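Local coordinates for protein putative phosphohydrolase (PDB 3M1T) that is a putative phosphohydrolase of unproven activity, built around an HDOD domain related to HD-type phosphodiesterases, and may take part in signal transduction, at residues A37-L42 against G68-A73; P128-T133 against T192-K197. All blocks are in the same frame, centred on the assembly; numbering follows the deposited sequence.

Both contacts lie within the range of the HDOD domain, in an all-helical chain, and follow one another in sequence: interaction 1 closes before interaction 2 opens. Interaction 1 joins helix 35-43 to the start of helix 70-77, its centre about 23 Å from the centre of the chain. Interaction 2 joins the first turns of helices 128-137 and 193-200, its centre about 9 Å from that of the chain. The centres of the two contacts are about 23 Å apart and their nearest atoms about 12 Å apart, so they do not touch. Helix 79-94 is common to both, since residues of each contact rest on it; it links the peripheral helix pair to the more central one.

Interaction 1 (A37-L42 against G68-A73); sequences AVSEKL and GTIDDA
Ile-70, in the first turn of its helix, lays its CG2 methyl against Leu-42 on helix 35-43. The Ile-70 branches divide the work: CG1 stands beside the backbone N (chi1 -65°), which leaves CG2 anti to that N and aimed across at the neighbouring helix. In the conformer described, CD1 of Leu-42 lies 3.9 Å from CG2 of Ile-70, one methyl on one methyl, and the two side chains stand nearly perpendicular. The buried leucine has an alternative conformer, which makes its half of the meeting less certain.

One turn earlier on helix 35-43, Ser-39 adds a looser approach. Its CB lies 4.1 Å from OD1 of Asp-71, and its OG is 4.4 Å from CG2 of Ile-70. The serine hydroxyl is turned back beside its own backbone N (chi1 -53°), where it hydrogen-bonds to the carbonyl of Val-35 in the preceding turn; Asp-71 meets it by proximity alone. At the beginning of helix 70-77, Thr-69 serves as N-cap: its OG1 accepts from the Asp-72 N at 3.0 Å, securing the turn from which Ile-70 projects.

This is helix-helix packing at an N-capped helix start within the all-helical HDOD domain, a small join burying 140 Å² in all. Helix 46-56 supports it from within: Leu-42 touches Leu-48, while Ile-70 meets Ser-49, Val-52 and Leu-53. Leu-42 also packs on Leu-24 of helix 19-29 and on Val-86 of helix 79-94, the helix whose Leu-82 touches Ala-73.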
loop_
_atom_site.group_PDB
_atom_site.type_symbol
_atom_site.label_atom_id
_atom_site.label_comp_id
_atom_site.label_asym_id
_atom_site.label_seq_id
_atom_site.Cartn_x
_atom_site.Cartn_y
_atom_site.Cartn_z
ATOM N N ALA A 37 23.869 2.478 -9.542
ATOM C CA ALA A 37 23.667 1.358 -8.650
ATOM C C ALA A 37 22.284 0.764 -8.859
ATOM O O ALA A 37 22.123 -0.472 -8.914
ATOM C CB ALA A 37 23.830 1.774 -7.230
ATOM N N VAL A 38 21.287 1.635 -8.941
ATOM C CA VAL A 38 19.893 1.189 -9.123
ATOM C C VAL A 38 19.715 0.530 -10.498
ATOM O O VAL A 38 19.138 -0.576 -10.607
ATOM C CB VAL A 38 18.876 2.344 -8.972
ATOM C CG1 VAL A 38 17.498 1.873 -9.407
ATOM C CG2 VAL A 38 18.829 2.858 -7.502
ATOM N N SER A 39 20.242 1.201 -11.542
ATOM C CA SER A 39 20.148 0.676 -12.922
ATOM C C SER A 39 20.869 -0.649 -13.081
ATOM O O SER A 39 20.296 -1.597 -13.651
ATOM C CB SER A 39 20.683 1.691 -13.930
ATOM O OG SER A 39 20.014 2.927 -13.706
ATOM N N GLU A 40 22.088 -0.736 -12.557
ATOM C CA GLU A 40 22.818 -1.989 -12.656
ATOM C C GLU A 40 22.061 -3.119 -11.944
ATOM O O GLU A 40 21.944 -4.205 -12.505
ATOM C CB GLU A 40 24.243 -1.859 -12.145
ATOM C CG GLU A 40 25.078 -1.047 -13.117
ATOM C CD GLU A 40 26.541 -0.947 -12.755
ATOM O OE1 GLU A 40 26.949 -1.382 -11.643
ATOM O OE2 GLU A 40 27.283 -0.408 -13.618
ATOM N N LYS A 41 21.544 -2.861 -10.745
ATOM C CA LYS A 41 20.895 -3.948 -9.990
ATOM C C LYS A 41 19.680 -4.461 -10.776
ATOM O O LYS A 41 19.469 -5.664 -10.892
ATOM C CB LYS A 41 20.506 -3.448 -8.604
ATOM C CG LYS A 41 20.144 -4.549 -7.626
ATOM C CD LYS A 41 21.345 -5.367 -7.252
ATOM C CE LYS A 41 21.053 -6.427 -6.189
ATOM N NZ LYS A 41 22.261 -7.168 -5.679
ATOM N N LEU A 42 18.892 -3.539 -11.317
ATOM C CA LEU A 42 17.687 -3.886 -12.079
ATOM C C LEU A 42 18.023 -4.613 -13.357
ATOM O O LEU A 42 17.292 -5.503 -13.791
ATOM C CB LEU A 42 16.927 -2.624 -12.460
ATOM C CG LEU A 42 16.197 -1.975 -11.303
ATOM C CD1 LEU A 42 15.814 -0.532 -11.666
ATOM C CD2 LEU A 42 14.958 -2.796 -10.932
ATOM N N GLY A 68 10.751 2.929 -22.830
ATOM C CA GLY A 68 11.032 1.561 -23.272
ATOM C C GLY A 68 12.190 0.906 -22.533
ATOM O O GLY A 68 12.364 -0.306 -22.628
ATOM N N THR A 69 12.989 1.698 -21.808
ATOM C CA THR A 69 14.058 1.150 -20.986
ATOM C C THR A 69 14.103 1.838 -19.612
ATOM O O THR A 69 13.536 2.910 -19.427
ATOM C CB THR A 69 15.447 1.283 -21.653
ATOM O OG1 THR A 69 15.917 2.628 -21.511
ATOM C CG2 THR A 69 15.409 0.876 -23.145
ATOM N N ILE A 70 14.785 1.198 -18.667
ATOM C CA ILE A 70 15.013 1.758 -17.330
ATOM C C ILE A 70 15.890 3.019 -17.401
ATOM O O ILE A 70 15.629 4.004 -16.706
ATOM C CB ILE A 70 15.690 0.726 -16.394
ATOM C CG1 ILE A 70 14.755 -0.470 -16.140
ATOM C CG2 ILE A 70 16.131 1.387 -15.074
ATOM C CD1 ILE A 70 13.441 -0.122 -15.373
ATOM N N ASP A 71 16.944 2.979 -18.216
ATOM C CA ASP A 71 17.802 4.161 -18.419
ATOM C C ASP A 71 16.933 5.341 -18.840
ATOM O O ASP A 71 17.114 6.471 -18.382
ATOM C CB ASP A 71 18.851 3.905 -19.515
ATOM C CG ASP A 71 19.927 2.909 -19.101
ATOM O OD1 ASP A 71 20.090 2.635 -17.885
ATOM O OD2 ASP A 71 20.629 2.420 -20.022
ATOM N N ASP A 72 15.988 5.038 -19.717
ATOM C CA ASP A 72 14.987 5.978 -20.202
ATOM C C ASP A 72 14.128 6.508 -19.066
ATOM O O ASP A 72 14.023 7.711 -18.870
ATOM C CB ASP A 72 14.075 5.255 -21.193
ATOM C CG ASP A 72 13.928 5.987 -22.471
ATOM O OD1 ASP A 72 13.178 6.995 -22.460
ATOM O OD2 ASP A 72 14.556 5.545 -23.475
ATOM N N ALA A 73 13.502 5.593 -18.325
ATOM C CA ALA A 73 12.656 5.969 -17.182
ATOM C C ALA A 73 13.394 6.860 -16.174
ATOM O O ALA A 73 12.824 7.824 -15.679
ATOM C CB ALA A 73 12.103 4.724 -16.500
#

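Interaction 2 (P128-T133 against T192-K197); sequences PEEAFT and TPHLVK
Leu-195 reaches across to helix 128-137 with both of its methyls, each finding a different residue. CD2 sits 3.3 Å from the backbone O of Glu-130, a close approach of a methyl to a carbonyl, and 3.9 Å from CG of the same residue. CD1 meets CG2 of Thr-133 at 4.0 Å. The leucine and Glu-130 side chains run alongside in opposite senses, whereas Thr-133 is set nearly square to the leucine.

Glu-130 takes its chain out to the second helix: with CG anti to the backbone N (chi1 175°) and the chain extended beyond it, the aliphatic part runs alongside Leu-195 and the carboxylate arrives at His-194. OE2 lies 3.6 Å from CB of His-194, and the carboxylate and ring planes stand 76° apart. This oxygen approaches the ring obliquely, while the distance from OE2 to ND1 is 5.2 Å, too long for a salt bridge. What OE2 does hold is a water, which donates to it at 2.7 Å. The same water is 2.7 Å from OG1 of Thr-192, so it bridges the carboxylate to the N-cap of helix 193-200. That OG1 also accepts a weak capping bond from Leu-195 N, tying the bridging threonine to the residue that carries the apolar packing.

Two HDOD-domain helices thus pack through one leucine, with a water-linked N-cap beside it. The segment axes come no closer than 10.3 Å, crossing at -46°, which keeps the backbones apart; side chains bridge the gap, Leu-195 reaching the other main chain. Around them, Thr-133 packs on Thr-84 and Ile-87 of helix 79-94, Ala-131 on Ala-121 of helix 103-124, and Glu-130 on Leu-214 of helix 213-227. Val-196 touches Ala-183 and Ala-186 of helix 178-188.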
loop_
_atom_site.group_PDB
_atom_site.type_symbol
_atom_site.label_atom_id
_atom_site.label_comp_id
_atom_site.label_asym_id
_atom_site.label_seq_id
_atom_site.Cartn_x
_atom_site.Cartn_y
_atom_site.Cartn_z
ATOM N N PRO A 128 5.676 12.579 -1.038
ATOM C CA PRO A 128 4.567 11.880 -1.699
ATOM C C PRO A 128 4.896 10.427 -2.024
ATOM O O PRO A 128 4.031 9.574 -1.927
ATOM C CB PRO A 128 4.306 12.730 -2.951
ATOM C CG PRO A 128 4.773 14.127 -2.511
ATOM C CD PRO A 128 6.027 13.829 -1.742
ATOM N N GLU A 129 6.162 10.140 -2.304
ATOM C CA GLU A 129 6.580 8.775 -2.611
ATOM C C GLU A 129 6.510 7.872 -1.373
ATOM O O GLU A 129 6.222 6.677 -1.484
ATOM C CB GLU A 129 7.954 8.760 -3.245
ATOM C CG GLU A 129 7.947 9.286 -4.714
ATOM C CD GLU A 129 7.732 10.790 -4.839
ATOM O OE1 GLU A 129 7.945 11.499 -3.830
ATOM O OE2 GLU A 129 7.360 11.249 -5.957
ATOM N N GLU A 130 6.714 8.419 -0.175
ATOM C CA GLU A 130 6.545 7.641 1.024
ATOM C C GLU A 130 5.083 7.213 1.198
ATOM O O GLU A 130 4.769 6.066 1.563
ATOM C CB GLU A 130 7.038 8.444 2.260
ATOM C CG GLU A 130 6.780 7.763 3.550
ATOM C CD GLU A 130 6.845 8.743 4.730
ATOM O OE1 GLU A 130 6.067 9.756 4.818
ATOM O OE2 GLU A 130 7.691 8.459 5.559
ATOM N N ALA A 131 4.153 8.143 0.946
ATOM C CA ALA A 131 2.741 7.824 1.075
ATOM C C ALA A 131 2.301 6.816 0.035
ATOM O O ALA A 131 1.528 5.912 0.323
ATOM C CB ALA A 131 1.892 9.125 0.966
ATOM N N PHE A 132 2.818 6.955 -1.175
ATOM C CA PHE A 132 2.508 5.970 -2.225
ATOM C C PHE A 132 2.950 4.560 -1.754
ATOM O O PHE A 132 2.195 3.571 -1.847
ATOM C CB PHE A 132 3.189 6.344 -3.551
ATOM C CG PHE A 132 2.806 5.434 -4.682
ATOM C CD1 PHE A 132 3.449 4.232 -4.884
ATOM C CD2 PHE A 132 1.781 5.799 -5.542
ATOM C CE1 PHE A 132 3.042 3.377 -5.941
ATOM C CE2 PHE A 132 1.392 4.974 -6.622
ATOM C CZ PHE A 132 2.013 3.766 -6.794
ATOM N N THR A 133 4.164 4.477 -1.209
ATOM C CA THR A 133 4.661 3.192 -0.774
ATOM C C THR A 133 3.856 2.599 0.354
ATOM O O THR A 133 3.609 1.403 0.406
ATOM C CB THR A 133 6.190 3.283 -0.432
ATOM O OG1 THR A 133 6.890 3.639 -1.621
ATOM C CG2 THR A 133 6.746 1.950 0.081
ATOM N N THR A 192 10.803 1.397 6.482
ATOM C CA THR A 192 11.033 2.313 7.626
ATOM C C THR A 192 9.988 2.248 8.683
ATOM O O THR A 192 8.805 1.951 8.421
ATOM C CB THR A 192 11.082 3.773 7.198
ATOM O OG1 THR A 192 9.821 4.162 6.651
ATOM C CG2 THR A 192 12.192 4.035 6.251
ATOM N N PRO A 193 10.365 2.609 9.916
ATOM C CA PRO A 193 9.388 2.668 10.981
ATOM C C PRO A 193 8.179 3.579 10.710
ATOM O O PRO A 193 7.067 3.227 11.080
ATOM C CB PRO A 193 10.173 3.200 12.160
ATOM C CG PRO A 193 11.583 2.817 11.913
ATOM C CD PRO A 193 11.738 2.767 10.419
ATOM N N HIS A 194 8.371 4.669 9.984
ATOM C CA HIS A 194 7.232 5.484 9.606
ATOM C C HIS A 194 6.185 4.710 8.803
ATOM O O HIS A 194 4.983 4.820 9.033
ATOM C CB HIS A 194 7.660 6.718 8.753
ATOM C CG HIS A 194 8.398 7.741 9.506
ATOM N ND1 HIS A 194 7.997 8.194 10.744
ATOM C CD2 HIS A 194 9.527 8.428 9.192
ATOM C CE1 HIS A 194 8.886 9.080 11.182
ATOM N NE2 HIS A 194 9.809 9.250 10.248
ATOM N N LEU A 195 6.666 3.964 7.817
ATOM C CA LEU A 195 5.805 3.149 6.993
ATOM C C LEU A 195 5.080 2.125 7.840
ATOM O O LEU A 195 3.872 1.877 7.707
ATOM C CB LEU A 195 6.598 2.514 5.847
ATOM C CG LEU A 195 6.986 3.500 4.744
ATOM C CD1 LEU A 195 7.929 2.833 3.753
ATOM C CD2 LEU A 195 5.770 3.990 3.967
ATOM N N VAL A 196 5.847 1.395 8.664
ATOM C CA VAL A 196 5.296 0.355 9.541
ATOM C C VAL A 196 4.153 0.923 10.414
ATOM O O VAL A 196 3.075 0.320 10.473
ATOM C CB VAL A 196 6.411 -0.280 10.411
ATOM C CG1 VAL A 196 5.795 -1.256 11.464
ATOM C CG2 VAL A 196 7.437 -0.952 9.460
ATOM N N LYS A 197 4.393 2.064 11.025
ATOM C CA LYS A 197 3.386 2.661 11.935
ATOM C C LYS A 197 2.160 3.119 11.134
ATOM O O LYS A 197 1.015 2.963 11.616
ATOM C CB LYS A 197 3.994 3.788 12.682
ATOM C CG LYS A 197 3.005 4.413 13.685
ATOM C CD LYS A 197 3.630 5.655 14.314
ATOM C CE LYS A 197 2.741 6.216 15.415
ATOM N NZ LYS A 197 3.377 7.430 15.966
HETATM O O HOH W 1 9.654 6.656 5.551
#